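Local coordinates for protein PTHB1 (Homo sapiens, PDB 4YD8) that forms part of the BBSome, a coat complex required for ciliogenesis and thought to sort specific membrane proteins to the primary cilium, at residues K43-S48 with V85-F90; R270-L275 with T307-H312; N314-Y319 with L324-Q329; V337-L342 with G347-L352; C341-K346 with C360-T365. All blocks are in the same frame, centred on the assembly; numbering follows the deposited sequence. Where two conformers were deposited one is given.

Overall arrangement
All five lie in the seven-bladed beta-propeller of this BBSome subunit's N-terminal part. Interactions 1 to 3 follow one another along the chain; interactions 4 and 5 come last and both use strand 334-342. Interactions 1 and 2, with centres about 23 Å apart, are side-chain seams between successive blades. Interactions 3 and 4 are hairpins within the last two blades, their centres about 14 Å apart, and interaction 5, its centre about 7 Å from that of interaction 4, joins the final hairpin's turn to strand 357-362. Strand 8-17 completes that last blade, so the ring is closed by pairing the two ends of the domain. Ile44 packs on Val350 and Cys360, joining interaction 1 to interactions 4 and 5.

Interaction 1: residues K43-S48 with V85-F90; sequences KIIVGS and VEVGKF
Ile45 reaches across from strand 43-47 to meet Val85 and Val87 of strand 84-88, and its two branches divide the work. At CB the side chain forks. CG2 of Ile45, anti to the backbone N, is the short branch, and it lies 4.4 Å from CB of Val85. CG1 stands beside the backbone N and carries the longer branch onward to CD1, with chi2 at 103°, well away from a staggered value. CD1 of Ile45 comes to 4.1 Å from CG2 of Val87, the two side chains crossing at about a right angle. The strands belong to successive blades of the propeller: 43-47 is the second strand of one, 84-88 the innermost strand of the next. With no hydrogen bond between them, the seam is made by branched aliphatic side chains, which suit a buried gap of this width, the strand axes passing 7.8 Å apart. Leu99 of strand 98-102 also touches both Ile45 and Val87, and Leu53 of strand 52-56 touches Ile45 and Val85. Farther along, glycine lets the backbone itself take part, for N of Gly47 is 4.3 Å from CG1 of Val85, and a beta carbon on Gly47 would press closely on that same methyl.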
# COMPACT_ATOMS: atom_id res chain seq x y z
N LYS A 43 1.99 13.21 2.04
CA LYS A 43 1.25 13.70 0.89
C LYS A 43 0.49 12.51 0.32
O LYS A 43 0.89 11.38 0.54
CB LYS A 43 2.17 14.30 -0.18
CG LYS A 43 2.71 15.67 0.20
CD LYS A 43 3.85 15.55 1.19
CE LYS A 43 4.15 16.89 1.84
NZ LYS A 43 5.15 16.69 2.91
N ILE A 44 -0.60 12.78 -0.39
CA ILE A 44 -1.35 11.71 -1.04
C ILE A 44 -0.81 11.56 -2.45
O ILE A 44 -0.78 12.53 -3.22
CB ILE A 44 -2.85 12.02 -1.11
CG1 ILE A 44 -3.42 12.30 0.28
CG2 ILE A 44 -3.62 10.87 -1.75
CD1 ILE A 44 -4.83 12.84 0.21
N ILE A 45 -0.36 10.35 -2.79
CA ILE A 45 0.08 10.07 -4.15
C ILE A 45 -0.86 9.06 -4.76
O ILE A 45 -1.10 8.00 -4.18
CB ILE A 45 1.52 9.49 -4.21
CG1 ILE A 45 2.51 10.42 -3.50
CG2 ILE A 45 1.92 9.23 -5.68
CD1 ILE A 45 2.91 9.94 -2.14
N VAL A 46 -1.43 9.40 -5.92
CA VAL A 46 -2.33 8.48 -6.61
C VAL A 46 -1.97 8.35 -8.08
O VAL A 46 -1.82 9.36 -8.78
CB VAL A 46 -3.81 8.93 -6.51
CG1 VAL A 46 -4.72 7.90 -7.20
CG2 VAL A 46 -4.25 9.08 -5.06
N GLY A 47 -1.82 7.11 -8.54
CA GLY A 47 -1.63 6.86 -9.97
C GLY A 47 -2.88 6.23 -10.53
O GLY A 47 -3.59 5.52 -9.82
N SER A 48 -3.19 6.49 -11.80
CA SER A 48 -4.39 5.90 -12.39
C SER A 48 -4.06 5.00 -13.58
O SER A 48 -2.98 5.10 -14.17
CB SER A 48 -5.39 6.98 -12.82
OG SER A 48 -5.11 7.53 -14.08
N VAL A 85 2.01 2.46 -6.97
CA VAL A 85 2.95 3.50 -6.53
C VAL A 85 3.44 3.15 -5.12
O VAL A 85 2.68 2.64 -4.29
CB VAL A 85 2.30 4.91 -6.52
CG1 VAL A 85 2.14 5.44 -7.95
CG2 VAL A 85 0.96 4.88 -5.81
N GLU A 86 4.72 3.40 -4.87
CA GLU A 86 5.33 3.19 -3.55
C GLU A 86 6.39 4.26 -3.34
O GLU A 86 6.90 4.83 -4.29
CB GLU A 86 5.97 1.80 -3.40
CG GLU A 86 5.03 0.58 -3.54
CD GLU A 86 3.91 0.50 -2.49
OE1 GLU A 86 3.96 1.19 -1.43
OE2 GLU A 86 2.97 -0.29 -2.74
N VAL A 87 6.74 4.49 -2.08
CA VAL A 87 7.71 5.52 -1.74
C VAL A 87 8.70 4.91 -0.78
O VAL A 87 8.31 4.27 0.19
CB VAL A 87 7.02 6.75 -1.09
CG1 VAL A 87 8.07 7.73 -0.52
CG2 VAL A 87 6.09 7.43 -2.10
N GLY A 88 9.99 5.08 -1.06
CA GLY A 88 11.01 4.43 -0.28
C GLY A 88 12.40 4.91 -0.63
O GLY A 88 12.58 5.81 -1.45
N LYS A 89 13.40 4.29 -0.02
CA LYS A 89 14.78 4.71 -0.23
C LYS A 89 15.38 4.03 -1.47
O LYS A 89 16.26 3.18 -1.35
CB LYS A 89 15.63 4.41 1.01
CG LYS A 89 15.14 5.13 2.28
CD LYS A 89 15.84 4.61 3.52
CE LYS A 89 15.27 5.27 4.78
NZ LYS A 89 16.11 4.93 5.97
N PHE A 90 14.91 4.43 -2.64
CA PHE A 90 15.16 3.71 -3.88
C PHE A 90 16.40 4.20 -4.62
O PHE A 90 16.72 3.69 -5.70
CB PHE A 90 13.94 3.82 -4.80
CG PHE A 90 12.67 3.30 -4.20
CD1 PHE A 90 12.66 2.11 -3.47
CD2 PHE A 90 11.48 3.98 -4.38
CE1 PHE A 90 11.47 1.62 -2.92
CE2 PHE A 90 10.27 3.49 -3.84
CZ PHE A 90 10.28 2.32 -3.12

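Interaction 2: residues R270-L275 with T307-H312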
# COMPACT_ATOMS: atom_id res chain seq x y z
N ARG A 270 -13.24 -14.33 2.47
CA ARG A 270 -14.22 -14.73 3.50
C ARG A 270 -13.73 -14.52 4.93
O ARG A 270 -14.53 -14.46 5.87
CB ARG A 270 -14.59 -16.20 3.33
CG ARG A 270 -15.20 -16.57 1.99
CD ARG A 270 -15.73 -18.01 2.01
NE ARG A 270 -14.76 -19.01 1.57
CZ ARG A 270 -14.39 -19.19 0.30
NH1 ARG A 270 -14.90 -18.42 -0.66
NH2 ARG A 270 -13.51 -20.13 -0.01
N ASN A 271 -12.41 -14.45 5.09
CA ASN A 271 -11.81 -14.38 6.41
C ASN A 271 -10.66 -13.40 6.44
O ASN A 271 -10.07 -13.08 5.42
CB ASN A 271 -11.32 -15.76 6.87
CG ASN A 271 -12.44 -16.75 7.09
OD1 ASN A 271 -12.96 -16.89 8.19
ND2 ASN A 271 -12.82 -17.47 6.03
N PHE A 272 -10.35 -12.95 7.64
CA PHE A 272 -9.23 -12.09 7.87
C PHE A 272 -8.29 -12.86 8.81
O PHE A 272 -8.73 -13.43 9.82
CB PHE A 272 -9.78 -10.76 8.44
CG PHE A 272 -8.85 -9.98 9.30
CD1 PHE A 272 -7.68 -9.46 8.79
CD2 PHE A 272 -9.24 -9.63 10.58
CE1 PHE A 272 -6.85 -8.68 9.59
CE2 PHE A 272 -8.43 -8.85 11.38
CZ PHE A 272 -7.23 -8.38 10.89
N PHE A 273 -7.01 -12.92 8.45
CA PHE A 273 -6.02 -13.70 9.19
C PHE A 273 -4.89 -12.85 9.74
O PHE A 273 -4.38 -11.95 9.07
CB PHE A 273 -5.39 -14.79 8.30
CG PHE A 273 -6.36 -15.73 7.66
CD1 PHE A 273 -7.05 -15.38 6.50
CD2 PHE A 273 -6.55 -17.02 8.17
CE1 PHE A 273 -7.94 -16.29 5.88
CE2 PHE A 273 -7.42 -17.93 7.56
CZ PHE A 273 -8.13 -17.56 6.43
N CYS A 274 -4.45 -13.17 10.95
CA CYS A 274 -3.19 -12.64 11.48
C CYS A 274 -2.25 -13.81 11.72
O CYS A 274 -2.54 -14.67 12.56
CB CYS A 274 -3.43 -11.86 12.77
SG CYS A 274 -1.89 -11.32 13.55
N LEU A 275 -1.15 -13.87 10.97
CA LEU A 275 -0.18 -14.97 11.10
C LEU A 275 1.06 -14.56 11.87
O LEU A 275 1.50 -13.40 11.79
CB LEU A 275 0.26 -15.47 9.72
CG LEU A 275 -0.85 -15.71 8.69
CD1 LEU A 275 -0.23 -16.30 7.41
CD2 LEU A 275 -1.94 -16.63 9.24
N THR A 307 -7.27 -2.77 12.82
CA THR A 307 -7.31 -2.99 11.38
C THR A 307 -8.54 -2.35 10.75
O THR A 307 -9.68 -2.57 11.20
CB THR A 307 -7.32 -4.50 11.06
OG1 THR A 307 -6.14 -5.10 11.61
CG2 THR A 307 -7.34 -4.72 9.54
N LEU A 308 -8.32 -1.55 9.71
CA LEU A 308 -9.41 -1.00 8.91
C LEU A 308 -9.80 -2.02 7.86
O LEU A 308 -8.94 -2.58 7.22
CB LEU A 308 -9.00 0.30 8.23
CG LEU A 308 -9.04 1.56 9.09
CD1 LEU A 308 -8.05 2.55 8.51
CD2 LEU A 308 -10.44 2.12 9.06
N ILE A 309 -11.10 -2.24 7.67
CA ILE A 309 -11.57 -3.09 6.58
C ILE A 309 -12.72 -2.40 5.85
O ILE A 309 -13.74 -2.07 6.47
CB ILE A 309 -12.02 -4.48 7.08
CG1 ILE A 309 -10.88 -5.17 7.86
CG2 ILE A 309 -12.51 -5.35 5.89
CD1 ILE A 309 -11.18 -6.63 8.33
N GLY A 310 -12.52 -2.15 4.56
CA GLY A 310 -13.53 -1.53 3.73
C GLY A 310 -14.28 -2.64 3.02
O GLY A 310 -13.72 -3.71 2.78
N ASN A 311 -15.55 -2.40 2.69
CA ASN A 311 -16.38 -3.45 2.10
C ASN A 311 -17.16 -3.00 0.88
O ASN A 311 -17.21 -1.82 0.57
CB ASN A 311 -17.34 -3.98 3.15
CG ASN A 311 -16.64 -4.44 4.39
OD1 ASN A 311 -16.15 -5.57 4.45
ND2 ASN A 311 -16.57 -3.57 5.39
N HIS A 312 -17.81 -3.96 0.22
CA HIS A 312 -18.55 -3.65 -1.00
C HIS A 312 -19.92 -3.07 -0.71
O HIS A 312 -20.66 -2.74 -1.63
CB HIS A 312 -18.67 -4.90 -1.87
CG HIS A 312 -17.37 -5.34 -2.46
ND1 HIS A 312 -16.86 -4.79 -3.62
CD2 HIS A 312 -16.45 -6.22 -2.02
CE1 HIS A 312 -15.68 -5.34 -3.88
NE2 HIS A 312 -15.41 -6.21 -2.93
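A first torsion of 154° swings the ring of Phe272 out roughly opposite its backbone N and into the gap before Thr307 and Ile309. Ile309 answers with chi2 at -176°, which stretches its longer branch so that CD1 hangs over one face of the ring, 4.2 Å from CG of Phe272 and displaced toward the rim. Thr307 comes from the opposite direction to the far end of the ring. OG1 of Thr307 lies obliquely 3.5 Å from CZ of Phe272, while its methyl CG2 sits 4.0 Å from CE1 of Phe272. A phenyl ring suits this place because it is long enough to span backbones whose nearest CA atoms, those of Phe272 and Ile309, are still 9.4 Å apart. Replacing Phe272 by alanine is likely to open a gap between the strands and take the aromatic surface away from the Ile309 methyl and the Thr307 side chain. Phe294 and Pro296 also touch Thr307, and Leu287 and Tyr319 touch Ile309. No hydrogen bond crosses the contact. Strand 271-275 is the third strand of one blade and strand 306-311 the second of the next, and such side-chain packing between adjacent sheets is characteristic of the blade interfaces of a beta-propeller.

Interaction 3: residues N314-Y319 with L324-Q329; sequences NMLHIY and LKWATQ
The carbonyl O of Ile318 accepts the N-H of Lys325 at 2.8 Å. The N of Ile318 in turn gives its hydrogen to O of Trp326 at 3.0 Å. Ile318 thus faces two residues, Lys325 and Trp326, which is a classic beta bulge, and it shifts the register of this antiparallel hairpin by one residue. Beyond it, Leu316 and Thr328 form a regular hydrogen-bonded pair. On one face of the sheet the indole of Trp326 meets Ile318 obliquely, CE3 of Trp326 lying 3.3 Å from CD1 of Ile318. On the other face Leu324 puts CD1 over the ring of Tyr319 in a CH-pi contact, 4.0 Å from its centroid and 19° off the normal. CD1 of Leu324 is also 3.6 Å from CB of His317, so a branched leucine serves two neighbours. Ala327 comes at the edge of the imidazole, its CB 3.5 Å from CD2 of His317; a small residue fits beside that ring. The hairpin supplies the two outer strands of its blade: strand 306-311 flanks 315-320 on the inner side, while strand 8-17 runs parallel beside 323-329, linked to it by a backbone bond between Phe8 and Ala327.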
# COMPACT_ATOMS: atom_id res chain seq x y z
N ASN A 314 -20.15 -0.27 1.07
CA ASN A 314 -19.78 1.10 1.43
C ASN A 314 -19.45 1.32 2.91
O ASN A 314 -19.26 2.45 3.34
CB ASN A 314 -20.88 2.08 1.01
CG ASN A 314 -21.20 2.00 -0.47
OD1 ASN A 314 -20.50 2.59 -1.29
ND2 ASN A 314 -22.25 1.28 -0.82
N MSE A 315 -19.37 0.25 3.68
CA MSE A 315 -19.05 0.36 5.10
C MSE A 315 -17.55 0.27 5.33
O MSE A 315 -16.85 -0.48 4.64
CB MSE A 315 -19.76 -0.72 5.91
CG MSE A 315 -21.28 -0.65 5.85
SE MSE A 315 -22.00 1.02 6.55
CE MSE A 315 -21.25 0.97 8.34
N LEU A 316 -17.05 1.05 6.28
CA LEU A 316 -15.67 0.96 6.68
C LEU A 316 -15.63 0.57 8.16
O LEU A 316 -16.24 1.25 8.99
CB LEU A 316 -14.96 2.29 6.44
CG LEU A 316 -13.47 2.37 6.77
CD1 LEU A 316 -12.66 1.43 5.86
CD2 LEU A 316 -12.97 3.82 6.62
N HIS A 317 -14.93 -0.51 8.49
CA HIS A 317 -14.92 -1.06 9.85
C HIS A 317 -13.54 -0.98 10.47
O HIS A 317 -12.54 -1.08 9.78
CB HIS A 317 -15.36 -2.52 9.86
CG HIS A 317 -16.77 -2.72 9.42
ND1 HIS A 317 -17.11 -3.47 8.31
CD2 HIS A 317 -17.94 -2.26 9.92
CE1 HIS A 317 -18.42 -3.48 8.16
NE2 HIS A 317 -18.95 -2.74 9.12
N ILE A 318 -13.50 -0.80 11.79
CA ILE A 318 -12.25 -0.93 12.53
C ILE A 318 -12.38 -2.05 13.54
O ILE A 318 -13.28 -2.03 14.36
CB ILE A 318 -11.88 0.35 13.29
CG1 ILE A 318 -11.42 1.42 12.31
CG2 ILE A 318 -10.74 0.06 14.26
CD1 ILE A 318 -11.12 2.76 13.01
N TYR A 319 -11.48 -3.02 13.44
CA TYR A 319 -11.37 -4.12 14.40
C TYR A 319 -10.15 -3.95 15.29
O TYR A 319 -9.08 -3.58 14.82
CB TYR A 319 -11.26 -5.46 13.64
CG TYR A 319 -12.49 -5.75 12.84
CD1 TYR A 319 -12.60 -5.30 11.53
CD2 TYR A 319 -13.54 -6.46 13.39
CE1 TYR A 319 -13.75 -5.55 10.79
CE2 TYR A 319 -14.69 -6.71 12.66
CZ TYR A 319 -14.78 -6.27 11.36
OH TYR A 319 -15.92 -6.52 10.64
N LEU A 324 -15.08 -5.89 16.52
CA LEU A 324 -15.49 -4.64 15.87
C LEU A 324 -15.59 -3.50 16.89
O LEU A 324 -16.21 -3.64 17.94
CB LEU A 324 -16.82 -4.82 15.16
CG LEU A 324 -17.31 -3.56 14.44
CD1 LEU A 324 -16.39 -3.28 13.25
CD2 LEU A 324 -18.75 -3.72 14.00
N LYS A 325 -14.97 -2.37 16.57
CA LYS A 325 -14.91 -1.24 17.51
C LYS A 325 -15.62 0.01 16.97
O LYS A 325 -16.01 0.89 17.74
CB LYS A 325 -13.45 -0.90 17.83
CG LYS A 325 -12.73 -1.93 18.67
CD LYS A 325 -13.35 -2.03 20.06
CE LYS A 325 -12.63 -3.06 20.92
NZ LYS A 325 -13.28 -3.21 22.26
N TRP A 326 -15.76 0.09 15.66
CA TRP A 326 -16.21 1.33 15.01
C TRP A 326 -16.62 1.05 13.59
O TRP A 326 -16.03 0.19 12.94
CB TRP A 326 -15.08 2.35 15.04
CG TRP A 326 -15.32 3.69 14.41
CD1 TRP A 326 -15.95 4.76 14.98
CD2 TRP A 326 -14.85 4.13 13.14
NE1 TRP A 326 -15.92 5.83 14.12
CE2 TRP A 326 -15.24 5.47 12.99
CE3 TRP A 326 -14.15 3.51 12.10
CZ2 TRP A 326 -14.93 6.21 11.85
CZ3 TRP A 326 -13.85 4.25 10.96
CH2 TRP A 326 -14.25 5.58 10.84
N ALA A 327 -17.62 1.77 13.11
CA ALA A 327 -18.11 1.59 11.75
C ALA A 327 -18.64 2.89 11.17
O ALA A 327 -19.34 3.64 11.86
CB ALA A 327 -19.21 0.51 11.72
N THR A 328 -18.31 3.15 9.91
CA THR A 328 -18.79 4.33 9.20
C THR A 328 -19.25 3.98 7.79
O THR A 328 -18.68 3.09 7.16
CB THR A 328 -17.70 5.39 9.14
OG1 THR A 328 -17.30 5.71 10.47
CG2 THR A 328 -18.18 6.64 8.45
N GLN A 329 -20.25 4.71 7.31
CA GLN A 329 -20.68 4.58 5.93
C GLN A 329 -19.86 5.54 5.10
O GLN A 329 -19.69 6.70 5.46
CB GLN A 329 -22.17 4.89 5.78
CG GLN A 329 -22.74 4.60 4.40
CD GLN A 329 -24.25 4.78 4.33
OE1 GLN A 329 -24.87 5.27 5.28
NE2 GLN A 329 -24.84 4.39 3.20

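Interaction 4: residues V337-L342 with G347-L352; sequences VRVGCL and GVIVTL
Strands 337-342 and 348-352 run antiparallel, their axes 4.7 Å apart at 150°, and are tied by two hydrogen-bonded pairs, Arg338 with Val350 and Gly340 with Val348. In the first pair N of Val350 reaches O of Arg338 at 2.8 Å. Around the second pair the strand bulges: Gly347 and Val348 both face Gly340, a G1 bulge, and Gly347 takes a positive phi (68°) that a residue without a side chain adopts readily. CG1 of Val339 rests 3.6 Å from CA of Gly347. Val337 slants across Ile349, its CG2 3.9 Å from CG2 of Ile349. These are the two inner strands of the last propeller blade, and valine and isoleucine side chains predominate on both faces, which pack against neighbouring blades. Val337 and Val339 pack on strand 291-298, whereas Val350 and Leu342 pack on Leu31 of strand 29-32. Leu342 crosses both of its valine partners at about a right angle: its CD1 is 3.6 Å from CG1 of Val348 and a tight 3.5 Å from CG2 of Val350. With CG anti to its carbonyl carbon (chi1 -57°), Leu342 turns its branched end toward the valines. Arg338 rises on this side too, but its guanidinium bends back to its own strand, where NH1 donates to O of Val337 at 2.9 Å. The acceptor lies near the guanidinium plane, although the donor stands well above the carbonyl plane.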
# COMPACT_ATOMS: atom_id res chain seq x y z
N VAL A 337 -7.36 1.99 1.24
CA VAL A 337 -7.44 2.87 2.40
C VAL A 337 -6.05 3.00 3.00
O VAL A 337 -5.29 2.02 3.05
CB VAL A 337 -8.45 2.35 3.45
CG1 VAL A 337 -8.14 0.91 3.88
CG2 VAL A 337 -8.50 3.27 4.64
N ARG A 338 -5.71 4.22 3.40
CA ARG A 338 -4.45 4.49 4.10
C ARG A 338 -4.70 5.39 5.30
O ARG A 338 -5.70 6.10 5.34
CB ARG A 338 -3.43 5.14 3.14
CG ARG A 338 -3.00 4.20 2.00
CD ARG A 338 -2.05 3.15 2.54
NE ARG A 338 -1.47 2.31 1.48
CZ ARG A 338 -2.07 1.26 0.94
NH1 ARG A 338 -3.28 0.89 1.34
NH2 ARG A 338 -1.46 0.58 -0.02
N VAL A 339 -3.79 5.35 6.27
CA VAL A 339 -3.82 6.25 7.42
C VAL A 339 -2.52 7.02 7.50
O VAL A 339 -1.46 6.45 7.32
CB VAL A 339 -4.04 5.47 8.74
CG1 VAL A 339 -3.98 6.40 9.95
CG2 VAL A 339 -5.37 4.76 8.68
N GLY A 340 -2.58 8.31 7.78
CA GLY A 340 -1.34 9.04 7.87
C GLY A 340 -1.48 10.40 8.49
O GLY A 340 -2.50 10.72 9.10
N CYS A 341 -0.44 11.20 8.32
CA CYS A 341 -0.40 12.53 8.92
C CYS A 341 -0.65 13.61 7.87
O CYS A 341 0.19 13.85 6.99
CB CYS A 341 0.95 12.75 9.60
SG CYS A 341 1.09 14.33 10.42
N LEU A 342 -1.80 14.25 7.98
CA LEU A 342 -2.23 15.28 7.05
C LEU A 342 -2.82 16.42 7.85
O LEU A 342 -3.34 16.18 8.93
CB LEU A 342 -3.28 14.74 6.08
CG LEU A 342 -2.85 13.52 5.25
CD1 LEU A 342 -4.06 12.88 4.60
CD2 LEU A 342 -1.87 13.95 4.18
N GLY A 347 -3.36 10.10 12.26
CA GLY A 347 -4.53 9.23 12.17
C GLY A 347 -5.62 9.68 11.22
O GLY A 347 -6.79 9.37 11.43
N VAL A 348 -5.25 10.42 10.18
CA VAL A 348 -6.21 10.80 9.15
C VAL A 348 -6.43 9.63 8.19
O VAL A 348 -5.48 9.03 7.71
CB VAL A 348 -5.75 12.04 8.36
CG1 VAL A 348 -6.62 12.24 7.11
CG2 VAL A 348 -5.79 13.29 9.26
N ILE A 349 -7.69 9.31 7.92
CA ILE A 349 -8.05 8.23 7.00
C ILE A 349 -8.16 8.76 5.59
O ILE A 349 -8.83 9.77 5.36
CB ILE A 349 -9.39 7.56 7.38
CG1 ILE A 349 -9.32 6.90 8.75
CG2 ILE A 349 -9.81 6.51 6.33
CD1 ILE A 349 -10.66 6.31 9.16
N VAL A 350 -7.51 8.10 4.64
CA VAL A 350 -7.65 8.46 3.24
C VAL A 350 -8.23 7.26 2.49
O VAL A 350 -7.68 6.17 2.57
CB VAL A 350 -6.32 8.86 2.59
CG1 VAL A 350 -6.52 9.21 1.10
CG2 VAL A 350 -5.66 10.03 3.37
N THR A 351 -9.34 7.47 1.78
CA THR A 351 -9.92 6.40 0.96
C THR A 351 -9.94 6.75 -0.53
O THR A 351 -10.13 7.91 -0.90
CB THR A 351 -11.37 6.06 1.36
OG1 THR A 351 -12.18 7.25 1.26
CG2 THR A 351 -11.44 5.50 2.77
N LEU A 352 -9.77 5.73 -1.37
CA LEU A 352 -9.85 5.87 -2.81
C LEU A 352 -10.80 4.82 -3.39
O LEU A 352 -10.67 3.63 -3.08
CB LEU A 352 -8.46 5.71 -3.44
CG LEU A 352 -8.40 5.73 -4.97
CD1 LEU A 352 -8.76 7.11 -5.53
CD2 LEU A 352 -7.01 5.31 -5.43

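Interaction 5: residues C341-K346 with C360-T365; sequences CLHDLK and CSYLGT
A type I' beta turn from Leu342 to Leu345 joins the two inner strands of the closing propeller blade, and its side chains lean on Tyr362 and Cys360 of the third strand. The turn is held by reciprocal backbone bonds, N of Leu345 to O of Leu342 at 2.9 Å and N of Leu342 to O of Leu345 at 3.1 Å. Its two central residues, His343 and Asp344, both have positive phi, as this turn requires. Tyr362 extends its ring to the turn, CG anti to the carbonyl carbon (chi1 -58°), and the far end of the phenol does the touching. CD1 of Leu345 approaches the ring obliquely, 3.5 Å from CE1 of Tyr362. A tyrosine suits this place by its length, with ring carbons for the leucine to rest on and a hydroxyl carried on to pack at the imidazole edge. Trp13 of strand 8-17 stacks on the Tyr362 ring and also meets His343, so the N-terminal strand packs against this cluster. A serine in place of Tyr362 would probably deprive the Leu345 methyl and the His343 edge of this neighbour and remove the ring on which Trp13 stacks. Deeper in the blade, CD1 of Leu342 rests 4.0 Å from SG of Cys360. At the outer end, OH of Tyr362 lies near the plane of the imidazole at its edge, 3.4 Å from CD2 of His343.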
# COMPACT_ATOMS: atom_id res chain seq x y z
N CYS A 341 -0.44 11.20 8.32
CA CYS A 341 -0.40 12.53 8.92
C CYS A 341 -0.65 13.61 7.87
O CYS A 341 0.19 13.85 6.99
CB CYS A 341 0.95 12.75 9.60
SG CYS A 341 1.09 14.33 10.42
N LEU A 342 -1.80 14.25 7.98
CA LEU A 342 -2.23 15.28 7.05
C LEU A 342 -2.82 16.42 7.85
O LEU A 342 -3.34 16.18 8.93
CB LEU A 342 -3.28 14.74 6.08
CG LEU A 342 -2.85 13.52 5.25
CD1 LEU A 342 -4.06 12.88 4.60
CD2 LEU A 342 -1.87 13.95 4.18
N HIS A 343 -2.70 17.64 7.33
CA HIS A 343 -3.26 18.81 8.01
C HIS A 343 -2.70 18.90 9.44
O HIS A 343 -3.37 19.35 10.37
CB HIS A 343 -4.80 18.74 8.00
CG HIS A 343 -5.47 19.96 8.55
ND1 HIS A 343 -5.08 21.24 8.23
CD2 HIS A 343 -6.53 20.09 9.39
CE1 HIS A 343 -5.86 22.11 8.85
NE2 HIS A 343 -6.75 21.44 9.56
N ASP A 344 -1.45 18.44 9.59
CA ASP A 344 -0.72 18.46 10.85
C ASP A 344 -1.39 17.65 11.95
O ASP A 344 -1.19 17.91 13.13
CB ASP A 344 -0.53 19.90 11.34
CG ASP A 344 0.14 20.77 10.29
OD1 ASP A 344 1.16 20.34 9.72
OD2 ASP A 344 -0.38 21.88 10.03
N LEU A 345 -2.16 16.65 11.53
CA LEU A 345 -2.89 15.76 12.43
C LEU A 345 -2.53 14.32 12.13
O LEU A 345 -2.39 13.96 10.96
CB LEU A 345 -4.40 15.96 12.27
CG LEU A 345 -4.88 17.34 12.69
CD1 LEU A 345 -6.26 17.62 12.13
CD2 LEU A 345 -4.88 17.44 14.19
N LYS A 346 -2.38 13.50 13.16
CA LYS A 346 -2.12 12.08 12.91
C LYS A 346 -3.44 11.31 12.79
O LYS A 346 -4.50 11.81 13.17
CB LYS A 346 -1.25 11.48 14.02
CG LYS A 346 0.11 12.13 14.20
CD LYS A 346 1.06 11.20 14.94
CE LYS A 346 2.46 11.78 15.07
NZ LYS A 346 2.49 12.96 15.98
N CYS A 360 -10.56 12.46 2.49
CA CYS A 360 -9.89 12.44 3.79
C CYS A 360 -10.92 12.59 4.88
O CYS A 360 -11.82 13.43 4.78
CB CYS A 360 -8.86 13.58 3.91
SG CYS A 360 -7.54 13.55 2.70
N SER A 361 -10.77 11.80 5.94
CA SER A 361 -11.68 11.90 7.08
C SER A 361 -10.94 11.66 8.39
O SER A 361 -9.81 11.16 8.41
CB SER A 361 -12.83 10.91 6.93
OG SER A 361 -12.35 9.59 6.81
N TYR A 362 -11.59 12.04 9.49
CA TYR A 362 -11.06 11.82 10.82
C TYR A 362 -11.71 10.59 11.44
O TYR A 362 -12.84 10.23 11.11
CB TYR A 362 -11.29 13.02 11.72
CG TYR A 362 -10.72 14.35 11.25
CD1 TYR A 362 -9.35 14.54 11.12
CD2 TYR A 362 -11.56 15.43 11.01
CE1 TYR A 362 -8.84 15.77 10.72
CE2 TYR A 362 -11.06 16.66 10.63
CZ TYR A 362 -9.70 16.83 10.48
OH TYR A 362 -9.22 18.06 10.10
N LEU A 363 -10.99 9.94 12.34
CA LEU A 363 -11.56 8.81 13.06
C LEU A 363 -12.75 9.25 13.92
O LEU A 363 -13.02 10.45 14.08
CB LEU A 363 -10.48 8.14 13.89
CG LEU A 363 -9.47 7.46 12.96
CD1 LEU A 363 -8.10 7.39 13.58
CD2 LEU A 363 -9.95 6.08 12.60
N GLY A 364 -13.50 8.27 14.43
CA GLY A 364 -14.62 8.55 15.31
C GLY A 364 -14.18 9.40 16.49
O GLY A 364 -13.02 9.37 16.89
N THR A 365 -15.11 10.16 17.04
CA THR A 365 -14.79 11.04 18.14
C THR A 365 -14.90 10.33 19.48
O THR A 365 -15.61 9.33 19.63
CB THR A 365 -15.70 12.28 18.14
OG1 THR A 365 -17.06 11.88 17.95
CG2 THR A 365 -15.32 13.22 17.00